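PDB 5KBP: glycosyl hydrolase, family 38 from Enterococcus faecalis, which probably hydrolyses alpha-mannosides, as a family 38 glycoside hydrolase with predicted carbohydrate-binding and metal-binding functions. Local coordinates for residues F190-I200 against L228-Q239; G358-R366 against L757-A768. All coordinates share one frame; numbering follows the deposited sequence.

Contact 1 (F190-I200 against L228-Q239); sequences FANWYSNGNEI and LMMNGVDHQPVQ
The Tyr194 ring meets Asp234 at its edge. Tyr194 OH lies 3.1 Å from both Asp234 OD1 and Asp234 OD2, and ring and carboxylate planes are 59° apart. One face of the ring carries Trp193 NE1, offset toward the rim. His16 also meets this ring, and its ND1 is hydrogen-bonded to Asp234 OD2. The Phe190 ring has Tyr194 CB over the centre of one face. Met230 SD comes to Phe190 CE1 obliquely at 3.7 Å, a Met-aromatic contact; the methionine crosses the phenylalanine at about a right angle. Phe263 of helix 263-270 packs on both.

The Asn196 chi1 of 62° sets CG between the backbone N and the carbonyl carbon. Asn196 OD1 then accepts from Met230 N at 2.8 Å. Asn196 ND2 donates a hydrogen bond to Leu228 O at 3.1 Å, in the carbonyl plane and on a lone pair. Met229 SD sits 3.3 Å from Asn196 ND2.

Asn231 ND2 donates almost straight to Gly197 O at 2.9 Å, and OD1 of the same amide bonds Ser13 OG. Its ND2 also bonds Gln239 OE1. Ile200 N reaches Gln239 OE1 at 3.1 Å from the opposite face of the amide plane.

In the family 38 N-terminal domain, this holds the loop after strand 184-189 against strand 226-231, an edge strand of a parallel sheet beside strand 7-13, and the loop that follows it. The Asn196 amide bonds the strand edge as a backbone would, Gly197 N adds a bond to Met230 O, and Asn231 and Gln239 bond the loop backbone. Two bonds fix the Asn196 flip, and two donors grip Gln239 OE1.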
loop_
_atom_site.group_PDB
_atom_site.type_symbol
_atom_site.label_atom_id
_atom_site.label_comp_id
_atom_site.label_asym_id
_atom_site.label_seq_id
_atom_site.Cartn_x
_atom_site.Cartn_y
_atom_site.Cartn_z
ATOM N N PHE A 190 -14.657 19.547 -26.111
ATOM C CA PHE A 190 -15.942 18.964 -25.732
ATOM C C PHE A 190 -16.835 20.107 -25.259
ATOM O O PHE A 190 -17.038 20.336 -24.064
ATOM C CB PHE A 190 -15.766 17.895 -24.659
ATOM C CG PHE A 190 -14.869 16.760 -25.071
ATOM C CD1 PHE A 190 -15.218 15.932 -26.123
ATOM C CD2 PHE A 190 -13.685 16.512 -24.396
ATOM C CE1 PHE A 190 -14.397 14.887 -26.504
ATOM C CE2 PHE A 190 -12.861 15.469 -24.770
ATOM C CZ PHE A 190 -13.218 14.653 -25.826
ATOM N N ALA A 191 -17.368 20.853 -26.234
ATOM C CA ALA A 191 -18.146 22.047 -25.917
ATOM C C ALA A 191 -19.428 21.703 -25.174
ATOM O O ALA A 191 -19.957 22.536 -24.431
ATOM C CB ALA A 191 -18.461 22.826 -27.194
ATOM N N ASN A 192 -19.943 20.490 -25.366
ATOM C CA ASN A 192 -21.060 19.971 -24.589
ATOM C C ASN A 192 -20.624 18.822 -23.686
ATOM O O ASN A 192 -21.395 17.890 -23.442
ATOM C CB ASN A 192 -22.197 19.533 -25.510
ATOM C CG ASN A 192 -23.024 20.702 -26.007
ATOM O OD1 ASN A 192 -23.928 21.173 -25.318
ATOM N ND2 ASN A 192 -22.719 21.176 -27.210
ATOM N N TRP A 193 -19.378 18.878 -23.203
ATOM C CA TRP A 193 -18.792 17.883 -22.308
ATOM C C TRP A 193 -18.637 16.532 -22.999
ATOM O O TRP A 193 -19.208 16.304 -24.070
ATOM C CB TRP A 193 -19.629 17.752 -21.030
ATOM C CG TRP A 193 -18.858 17.273 -19.838
ATOM C CD1 TRP A 193 -19.150 16.195 -19.054
ATOM C CD2 TRP A 193 -17.665 17.854 -19.292
ATOM N NE1 TRP A 193 -18.216 16.071 -18.054
ATOM C CE2 TRP A 193 -17.294 17.076 -18.179
ATOM C CE3 TRP A 193 -16.877 18.958 -19.638
ATOM C CZ2 TRP A 193 -16.169 17.366 -17.407
ATOM C CZ3 TRP A 193 -15.759 19.241 -18.872
ATOM C CH2 TRP A 193 -15.416 18.448 -17.771
ATOM N N TYR A 194 -17.851 15.631 -22.404
ATOM C CA TYR A 194 -17.644 14.305 -22.975
ATOM C C TYR A 194 -18.784 13.341 -22.663
ATOM O O TYR A 194 -18.577 12.122 -22.685
ATOM C CB TYR A 194 -16.310 13.719 -22.497
ATOM C CG TYR A 194 -16.110 13.702 -20.994
ATOM C CD1 TYR A 194 -16.730 12.746 -20.198
ATOM C CD2 TYR A 194 -15.276 14.625 -20.376
ATOM C CE1 TYR A 194 -16.541 12.723 -18.826
ATOM C CE2 TYR A 194 -15.080 14.607 -19.008
ATOM C CZ TYR A 194 -15.715 13.656 -18.238
ATOM O OH TYR A 194 -15.519 13.640 -16.875
ATOM N N SER A 195 -19.983 13.857 -22.384
ATOM C CA SER A 195 -21.128 13.025 -22.050
ATOM C C SER A 195 -22.384 13.413 -22.820
ATOM O O SER A 195 -23.480 12.982 -22.445
ATOM C CB SER A 195 -21.411 13.086 -20.546
ATOM O OG SER A 195 -21.611 14.423 -20.122
ATOM N N ASN A 196 -22.256 14.212 -23.882
ATOM C CA ASN A 196 -23.439 14.674 -24.603
ATOM C C ASN A 196 -24.180 13.522 -25.269
ATOM O O ASN A 196 -25.401 13.591 -25.445
ATOM C CB ASN A 196 -23.047 15.725 -25.642
ATOM C CG ASN A 196 -22.110 15.177 -26.699
ATOM O OD1 ASN A 196 -21.252 14.343 -26.414
ATOM N ND2 ASN A 196 -22.272 15.643 -27.933
ATOM N N GLY A 197 -23.468 12.461 -25.640
ATOM C CA GLY A 197 -24.099 11.327 -26.288
ATOM C C GLY A 197 -24.279 10.127 -25.382
ATOM O O GLY A 197 -24.377 8.994 -25.862
ATOM N N ASN A 198 -24.336 10.361 -24.073
ATOM C CA ASN A 198 -24.456 9.263 -23.124
ATOM C C ASN A 198 -25.882 8.726 -23.110
ATOM O O ASN A 198 -26.848 9.495 -23.072
ATOM C CB ASN A 198 -24.049 9.722 -21.725
ATOM C CG ASN A 198 -23.940 8.571 -20.745
ATOM O OD1 ASN A 198 -23.484 7.483 -21.095
ATOM N ND2 ASN A 198 -24.369 8.802 -19.508
ATOM N N GLU A 199 -26.006 7.396 -23.146
ATOM C CA GLU A 199 -27.288 6.692 -23.068
ATOM C C GLU A 199 -28.254 7.188 -24.150
ATOM O O GLU A 199 -29.231 7.894 -23.891
ATOM C CB GLU A 199 -27.901 6.832 -21.669
ATOM C CG GLU A 199 -26.969 6.403 -20.549
ATOM C CD GLU A 199 -27.690 6.198 -19.231
ATOM O OE1 GLU A 199 -28.829 5.685 -19.250
ATOM O OE2 GLU A 199 -27.121 6.552 -18.178
ATOM N N ILE A 200 -27.947 6.790 -25.380
ATOM C CA ILE A 200 -28.779 7.124 -26.532
ATOM C C ILE A 200 -30.039 6.266 -26.487
ATOM O O ILE A 200 -29.945 5.031 -26.442
ATOM C CB ILE A 200 -28.014 6.923 -27.848
ATOM C CG1 ILE A 200 -26.788 7.840 -27.898
ATOM C CG2 ILE A 200 -28.929 7.174 -29.035
ATOM C CD1 ILE A 200 -25.912 7.621 -29.110
ATOM N N LEU A 228 -19.741 15.525 -33.250
ATOM C CA LEU A 228 -19.165 14.549 -32.332
ATOM C C LEU A 228 -20.118 14.323 -31.165
ATOM O O LEU A 228 -20.436 15.264 -30.428
ATOM C CB LEU A 228 -17.799 15.017 -31.827
ATOM C CG LEU A 228 -17.049 14.058 -30.899
ATOM C CD1 LEU A 228 -16.620 12.802 -31.638
ATOM C CD2 LEU A 228 -15.848 14.743 -30.266
ATOM N N MET A 229 -20.569 13.082 -31.003
ATOM C CA MET A 229 -21.383 12.668 -29.866
ATOM C C MET A 229 -20.568 11.691 -29.029
ATOM O O MET A 229 -20.220 10.604 -29.503
ATOM C CB MET A 229 -22.692 12.023 -30.323
ATOM C CG MET A 229 -23.582 12.920 -31.165
ATOM S SD MET A 229 -24.145 14.394 -30.297
ATOM C CE MET A 229 -24.983 13.662 -28.894
ATOM N N MET A 230 -20.265 12.077 -27.793
ATOM C CA MET A 230 -19.461 11.253 -26.897
ATOM C C MET A 230 -20.387 10.328 -26.114
ATOM O O MET A 230 -21.088 10.765 -25.195
ATOM C CB MET A 230 -18.628 12.132 -25.969
ATOM C CG MET A 230 -17.587 12.966 -26.701
ATOM S SD MET A 230 -16.399 11.947 -27.601
ATOM C CE MET A 230 -15.663 11.032 -26.249
ATOM N N ASN A 231 -20.381 9.045 -26.477
ATOM C CA ASN A 231 -21.301 8.058 -25.912
ATOM C C ASN A 231 -20.657 7.424 -24.680
ATOM O O ASN A 231 -20.114 6.316 -24.713
ATOM C CB ASN A 231 -21.675 7.027 -26.971
ATOM C CG ASN A 231 -22.498 5.885 -26.417
ATOM O OD1 ASN A 231 -22.102 4.725 -26.509
ATOM N ND2 ASN A 231 -23.647 6.206 -25.836
ATOM N N GLY A 232 -20.725 8.151 -23.572
ATOM C CA GLY A 232 -20.161 7.673 -22.325
ATOM C C GLY A 232 -20.041 8.798 -21.322
ATOM O O GLY A 232 -20.374 9.953 -21.603
ATOM N N VAL A 233 -19.548 8.431 -20.137
ATOM C CA VAL A 233 -19.379 9.367 -19.029
ATOM C C VAL A 233 -18.550 8.678 -17.944
ATOM O O VAL A 233 -18.045 7.569 -18.153
ATOM C CB VAL A 233 -20.747 9.857 -18.505
ATOM C CG1 VAL A 233 -21.452 8.771 -17.712
ATOM C CG2 VAL A 233 -20.620 11.159 -17.705
ATOM N N ASP A 234 -18.396 9.330 -16.791
ATOM C CA ASP A 234 -17.563 8.808 -15.714
ATOM C C ASP A 234 -18.081 7.462 -15.222
ATOM O O ASP A 234 -19.206 7.365 -14.720
ATOM C CB ASP A 234 -17.521 9.813 -14.563
ATOM C CG ASP A 234 -16.964 11.160 -14.983
ATOM O OD1 ASP A 234 -17.734 11.980 -15.527
ATOM O OD2 ASP A 234 -15.758 11.400 -14.767
ATOM N N HIS A 235 -17.249 6.427 -15.362
ATOM C CA HIS A 235 -17.563 5.077 -14.886
ATOM C C HIS A 235 -18.855 4.554 -15.507
ATOM O O HIS A 235 -19.645 3.862 -14.858
ATOM C CB HIS A 235 -17.636 5.034 -13.358
ATOM C CG HIS A 235 -16.356 5.410 -12.678
ATOM N ND1 HIS A 235 -16.316 6.224 -11.567
ATOM C CD2 HIS A 235 -15.072 5.077 -12.948
ATOM C CE1 HIS A 235 -15.060 6.381 -11.184
ATOM N NE2 HIS A 235 -14.286 5.695 -12.005
ATOM N N GLN A 236 -19.072 4.879 -16.769
ATOM C CA GLN A 236 -20.296 4.465 -17.443
ATOM C C GLN A 236 -20.123 3.077 -18.043
ATOM O O GLN A 236 -19.160 2.848 -18.786
ATOM C CB GLN A 236 -20.670 5.448 -18.542
ATOM C CG GLN A 236 -21.960 5.115 -19.275
ATOM C CD GLN A 236 -23.203 5.388 -18.446
ATOM O OE1 GLN A 236 -23.124 5.940 -17.348
ATOM N NE2 GLN A 236 -24.360 5.006 -18.973
ATOM N N PRO A 237 -21.012 2.134 -17.743
ATOM C CA PRO A 237 -20.996 0.860 -18.468
ATOM C C PRO A 237 -21.266 1.093 -19.946
ATOM O O PRO A 237 -21.989 2.017 -20.329
ATOM C CB PRO A 237 -22.127 0.059 -17.811
ATOM C CG PRO A 237 -22.341 0.712 -16.480
ATOM C CD PRO A 237 -22.038 2.162 -16.688
ATOM N N VAL A 238 -20.661 0.253 -20.784
ATOM C CA VAL A 238 -20.824 0.406 -22.223
ATOM C C VAL A 238 -22.272 0.114 -22.599
ATOM O O VAL A 238 -22.875 -0.855 -22.118
ATOM C CB VAL A 238 -19.838 -0.498 -22.981
ATOM C CG1 VAL A 238 -20.054 -1.969 -22.628
ATOM C CG2 VAL A 238 -19.947 -0.267 -24.482
ATOM N N GLN A 239 -22.846 0.972 -23.438
ATOM C CA GLN A 239 -24.248 0.846 -23.824
ATOM C C GLN A 239 -24.420 -0.382 -24.709
ATOM O O GLN A 239 -23.982 -0.393 -25.864
ATOM C CB GLN A 239 -24.710 2.113 -24.538
ATOM C CG GLN A 239 -26.164 2.088 -24.968
ATOM C CD GLN A 239 -26.612 3.403 -25.570
ATOM O OE1 GLN A 239 -25.988 4.443 -25.354
ATOM N NE2 GLN A 239 -27.697 3.365 -26.333
#

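Contact 2 (G358-R366 against L757-A768); sequences GCSVDEVHR and LGDWGYFATPEA
Asp362, in the first turn of helix 362-393, points its side chain at residues 765-767. Asp362 CB lies 3.4 Å from Glu767 OE2. Asp362 CG meets Glu767 CB at 3.5 Å. OD1 rests against Thr765 CA and CB, and it also forms a salt bridge with Arg303. Asp362 OD2 accepts from Glu767 N at 3.1 Å, in a nearly straight bond that arrives from above the carboxylate plane. The same oxygen touches Pro766 CD. The backbone N of Asp362 donates a hydrogen bond to a water, which donates in turn to Ala764 O.

Glu767 crosses Asp362 at a slant, with its chain extended beyond CG (chi2 179°). This carries Glu767 OE2 to Arg366 NH1 at 3.0 Å, in a salt bridge one helical turn on. The carboxylate lies at the guanidinium edge, and the two planes are 84° apart. Arg366 NH2 has its own salt bridge, to Glu373 of the second subunit.

The other end is apolar. Leu757 CD1 packs on the backbone of Cys359 and Ser360 and lies 4.1 Å from Val361 CG1. Phe763 CB meets this same valine methyl.

The contact thus joins the start of a middle-domain helix to a loop between two long C-terminal strands. Asp362 OD2 and Glu767 OE2 are 4.1 Å apart. Arg303 and Arg366 probably offset the repulsion between these two carboxylates.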
loop_
_atom_site.group_PDB
_atom_site.type_symbol
_atom_site.label_atom_id
_atom_site.label_comp_id
_atom_site.label_asym_id
_atom_site.label_seq_id
_atom_site.Cartn_x
_atom_site.Cartn_y
_atom_site.Cartn_z
ATOM N N GLY A 358 -5.394 14.845 -4.668
ATOM C CA GLY A 358 -5.838 14.637 -3.305
ATOM C C GLY A 358 -7.330 14.778 -3.112
ATOM O O GLY A 358 -7.775 15.136 -2.019
ATOM N N CYS A 359 -8.119 14.508 -4.150
ATOM C CA CYS A 359 -9.569 14.650 -4.102
ATOM C C CYS A 359 -10.269 13.295 -4.172
ATOM O O CYS A 359 -11.263 13.124 -4.879
ATOM C CB CYS A 359 -10.055 15.564 -5.223
ATOM S SG CYS A 359 -9.570 15.037 -6.880
ATOM N N SER A 360 -9.751 12.318 -3.437
ATOM C CA SER A 360 -10.348 10.996 -3.317
ATOM C C SER A 360 -10.657 10.726 -1.844
ATOM O O SER A 360 -10.466 11.587 -0.980
ATOM C CB SER A 360 -9.420 9.932 -3.909
ATOM O OG SER A 360 -9.253 10.120 -5.303
ATOM N N VAL A 361 -11.136 9.518 -1.558
ATOM C CA VAL A 361 -11.439 9.129 -0.186
ATOM C C VAL A 361 -10.163 8.635 0.486
ATOM O O VAL A 361 -9.153 8.391 -0.184
ATOM C CB VAL A 361 -12.553 8.069 -0.136
ATOM C CG1 VAL A 361 -13.890 8.694 -0.508
ATOM C CG2 VAL A 361 -12.230 6.918 -1.070
ATOM N N ASP A 362 -10.206 8.482 1.814
ATOM C CA ASP A 362 -8.989 8.218 2.581
ATOM C C ASP A 362 -8.302 6.932 2.139
ATOM O O ASP A 362 -7.069 6.866 2.095
ATOM C CB ASP A 362 -9.311 8.152 4.074
ATOM C CG ASP A 362 -9.783 9.477 4.628
ATOM O OD1 ASP A 362 -9.715 10.489 3.900
ATOM O OD2 ASP A 362 -10.209 9.506 5.799
ATOM N N GLU A 363 -9.082 5.896 1.818
ATOM C CA GLU A 363 -8.486 4.616 1.450
ATOM C C GLU A 363 -7.633 4.736 0.196
ATOM O O GLU A 363 -6.610 4.051 0.073
ATOM C CB GLU A 363 -9.574 3.560 1.246
ATOM C CG GLU A 363 -10.398 3.246 2.486
ATOM C CD GLU A 363 -11.487 4.270 2.744
ATOM O OE1 GLU A 363 -11.711 4.620 3.921
ATOM O OE2 GLU A 363 -12.115 4.728 1.766
ATOM N N VAL A 364 -8.032 5.601 -0.737
ATOM C CA VAL A 364 -7.276 5.772 -1.973
ATOM C C VAL A 364 -5.897 6.348 -1.678
ATOM O O VAL A 364 -4.879 5.868 -2.192
ATOM C CB VAL A 364 -8.055 6.660 -2.960
ATOM C CG1 VAL A 364 -7.154 7.103 -4.099
ATOM C CG2 VAL A 364 -9.279 5.926 -3.493
ATOM N N HIS A 365 -5.843 7.378 -0.834
ATOM C CA HIS A 365 -4.595 8.105 -0.635
ATOM C C HIS A 365 -3.630 7.370 0.287
ATOM O O HIS A 365 -2.414 7.547 0.164
ATOM C CB HIS A 365 -4.892 9.508 -0.106
ATOM C CG HIS A 365 -5.634 10.365 -1.081
ATOM N ND1 HIS A 365 -6.825 10.987 -0.774
ATOM C CD2 HIS A 365 -5.361 10.693 -2.367
ATOM C CE1 HIS A 365 -7.248 11.670 -1.821
ATOM N NE2 HIS A 365 -6.380 11.504 -2.804
ATOM N N ARG A 366 -4.139 6.549 1.208
ATOM C CA ARG A 366 -3.249 5.652 1.938
ATOM C C ARG A 366 -2.618 4.634 1.001
ATOM O O ARG A 366 -1.473 4.221 1.211
ATOM C CB ARG A 366 -4.001 4.944 3.066
ATOM C CG ARG A 366 -4.485 5.872 4.168
ATOM C CD ARG A 366 -4.759 5.109 5.453
ATOM N NE ARG A 366 -5.733 4.041 5.257
ATOM C CZ ARG A 366 -7.048 4.202 5.362
ATOM N NH1 ARG A 366 -7.548 5.392 5.663
ATOM N NH2 ARG A 366 -7.863 3.174 5.168
ATOM N N LEU A 757 -14.614 15.190 0.674
ATOM C CA LEU A 757 -14.152 15.168 -0.710
ATOM C C LEU A 757 -14.794 16.293 -1.512
ATOM O O LEU A 757 -14.096 17.103 -2.133
ATOM C CB LEU A 757 -14.456 13.804 -1.337
ATOM C CG LEU A 757 -14.000 13.485 -2.769
ATOM C CD1 LEU A 757 -13.790 11.990 -2.920
ATOM C CD2 LEU A 757 -14.990 13.974 -3.825
ATOM N N GLY A 758 -16.124 16.357 -1.509
ATOM C CA GLY A 758 -16.850 17.380 -2.236
ATOM C C GLY A 758 -17.507 16.870 -3.502
ATOM O O GLY A 758 -17.974 15.727 -3.555
ATOM N N ASP A 759 -17.564 17.726 -4.523
ATOM C CA ASP A 759 -18.033 17.377 -5.869
ATOM C C ASP A 759 -19.490 16.933 -5.795
ATOM O O ASP A 759 -20.320 17.698 -5.276
ATOM C CB ASP A 759 -17.058 16.368 -6.484
ATOM C CG ASP A 759 -17.179 16.287 -7.994
ATOM O OD1 ASP A 759 -16.542 17.109 -8.687
ATOM O OD2 ASP A 759 -17.909 15.404 -8.491
ATOM N N TRP A 760 -19.847 15.741 -6.271
ATOM C CA TRP A 760 -21.237 15.373 -6.513
ATOM C C TRP A 760 -21.941 14.767 -5.304
ATOM O O TRP A 760 -23.096 14.347 -5.432
ATOM C CB TRP A 760 -21.323 14.395 -7.692
ATOM C CG TRP A 760 -20.591 13.098 -7.472
ATOM C CD1 TRP A 760 -19.270 12.855 -7.710
ATOM C CD2 TRP A 760 -21.142 11.869 -6.981
ATOM N NE1 TRP A 760 -18.963 11.555 -7.393
ATOM C CE2 TRP A 760 -20.094 10.927 -6.944
ATOM C CE3 TRP A 760 -22.418 11.475 -6.566
ATOM C CZ2 TRP A 760 -20.284 9.616 -6.510
ATOM C CZ3 TRP A 760 -22.603 10.173 -6.134
ATOM C CH2 TRP A 760 -21.543 9.261 -6.109
ATOM N N GLY A 761 -21.299 14.713 -4.146
ATOM C CA GLY A 761 -21.953 14.126 -2.996
ATOM C C GLY A 761 -21.213 14.439 -1.717
ATOM O O GLY A 761 -20.315 15.283 -1.686
ATOM N N TYR A 762 -21.612 13.747 -0.653
ATOM C CA TYR A 762 -20.960 13.859 0.645
ATOM C C TYR A 762 -20.080 12.635 0.863
ATOM O O TYR A 762 -20.582 11.511 0.963
ATOM C CB TYR A 762 -21.980 13.988 1.776
ATOM C CG TYR A 762 -21.365 13.838 3.149
ATOM C CD1 TYR A 762 -20.407 14.734 3.603
ATOM C CD2 TYR A 762 -21.742 12.799 3.991
ATOM C CE1 TYR A 762 -19.837 14.600 4.857
ATOM C CE2 TYR A 762 -21.179 12.659 5.249
ATOM C CZ TYR A 762 -20.228 13.561 5.676
ATOM O OH TYR A 762 -19.664 13.426 6.925
ATOM N N PHE A 763 -18.770 12.860 0.936
ATOM C CA PHE A 763 -17.796 11.810 1.222
ATOM C C PHE A 763 -16.856 12.347 2.296
ATOM O O PHE A 763 -15.966 13.151 2.002
ATOM C CB PHE A 763 -17.032 11.399 -0.033
ATOM C CG PHE A 763 -17.913 10.970 -1.170
ATOM C CD1 PHE A 763 -18.371 11.895 -2.095
ATOM C CD2 PHE A 763 -18.279 9.643 -1.319
ATOM C CE1 PHE A 763 -19.180 11.504 -3.144
ATOM C CE2 PHE A 763 -19.088 9.247 -2.366
ATOM C CZ PHE A 763 -19.539 10.179 -3.279
ATOM N N ALA A 764 -17.062 11.912 3.536
ATOM C CA ALA A 764 -16.214 12.350 4.635
ATOM C C ALA A 764 -14.793 11.840 4.438
ATOM O O ALA A 764 -14.575 10.650 4.187
ATOM C CB ALA A 764 -16.777 11.859 5.968
ATOM N N THR A 765 -13.825 12.749 4.542
ATOM C CA THR A 765 -12.404 12.433 4.396
ATOM C C THR A 765 -11.660 13.045 5.577
ATOM O O THR A 765 -11.027 14.102 5.449
ATOM C CB THR A 765 -11.853 12.943 3.063
ATOM O OG1 THR A 765 -12.169 14.333 2.907
ATOM C CG2 THR A 765 -12.455 12.160 1.903
ATOM N N PRO A 766 -11.725 12.409 6.751
ATOM C CA PRO A 766 -11.049 12.982 7.926
ATOM C C PRO A 766 -9.536 13.019 7.800
ATOM O O PRO A 766 -8.902 13.903 8.389
ATOM C CB PRO A 766 -11.499 12.065 9.072
ATOM C CG PRO A 766 -11.902 10.788 8.404
ATOM C CD PRO A 766 -12.495 11.201 7.091
ATOM N N GLU A 767 -8.934 12.092 7.054
ATOM C CA GLU A 767 -7.488 12.128 6.865
ATOM C C GLU A 767 -7.049 13.228 5.906
ATOM O O GLU A 767 -5.844 13.462 5.768
ATOM C CB GLU A 767 -6.985 10.769 6.379
ATOM C CG GLU A 767 -7.061 9.687 7.445
ATOM C CD GLU A 767 -6.583 8.339 6.947
ATOM O OE1 GLU A 767 -6.424 7.422 7.778
ATOM O OE2 GLU A 767 -6.370 8.196 5.725
ATOM N N ALA A 768 -7.993 13.898 5.240
ATOM C CA ALA A 768 -7.678 15.107 4.491
ATOM C C ALA A 768 -7.396 16.294 5.400
ATOM O O ALA A 768 -6.968 17.344 4.907
ATOM C CB ALA A 768 -8.822 15.449 3.534
HETATM O O HOH W 1 -12.452 8.664 3.288
#

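How the contacts relate
The contacts follow one another along the chain. Their centres are 25 Å apart and their nearest atoms about 7 Å. Contact 1 belongs to the N-terminal domain, while contact 2 ties the middle region to a much later part of the chain. Residues 14-22 run near both: His14 and His16 bond to contact 1, and Trp21 and Tyr22 meet Trp760 of contact 2. Both also reach the second subunit, through Phe481 and Arg482 of that chain respectively. The side chains of Ile200 and Met229 are about 9 Å from those of Phe253 and Tyr256, respectively, which bind calcium in a structure of this protein, though this chain holds none here; contact 2 is away from them.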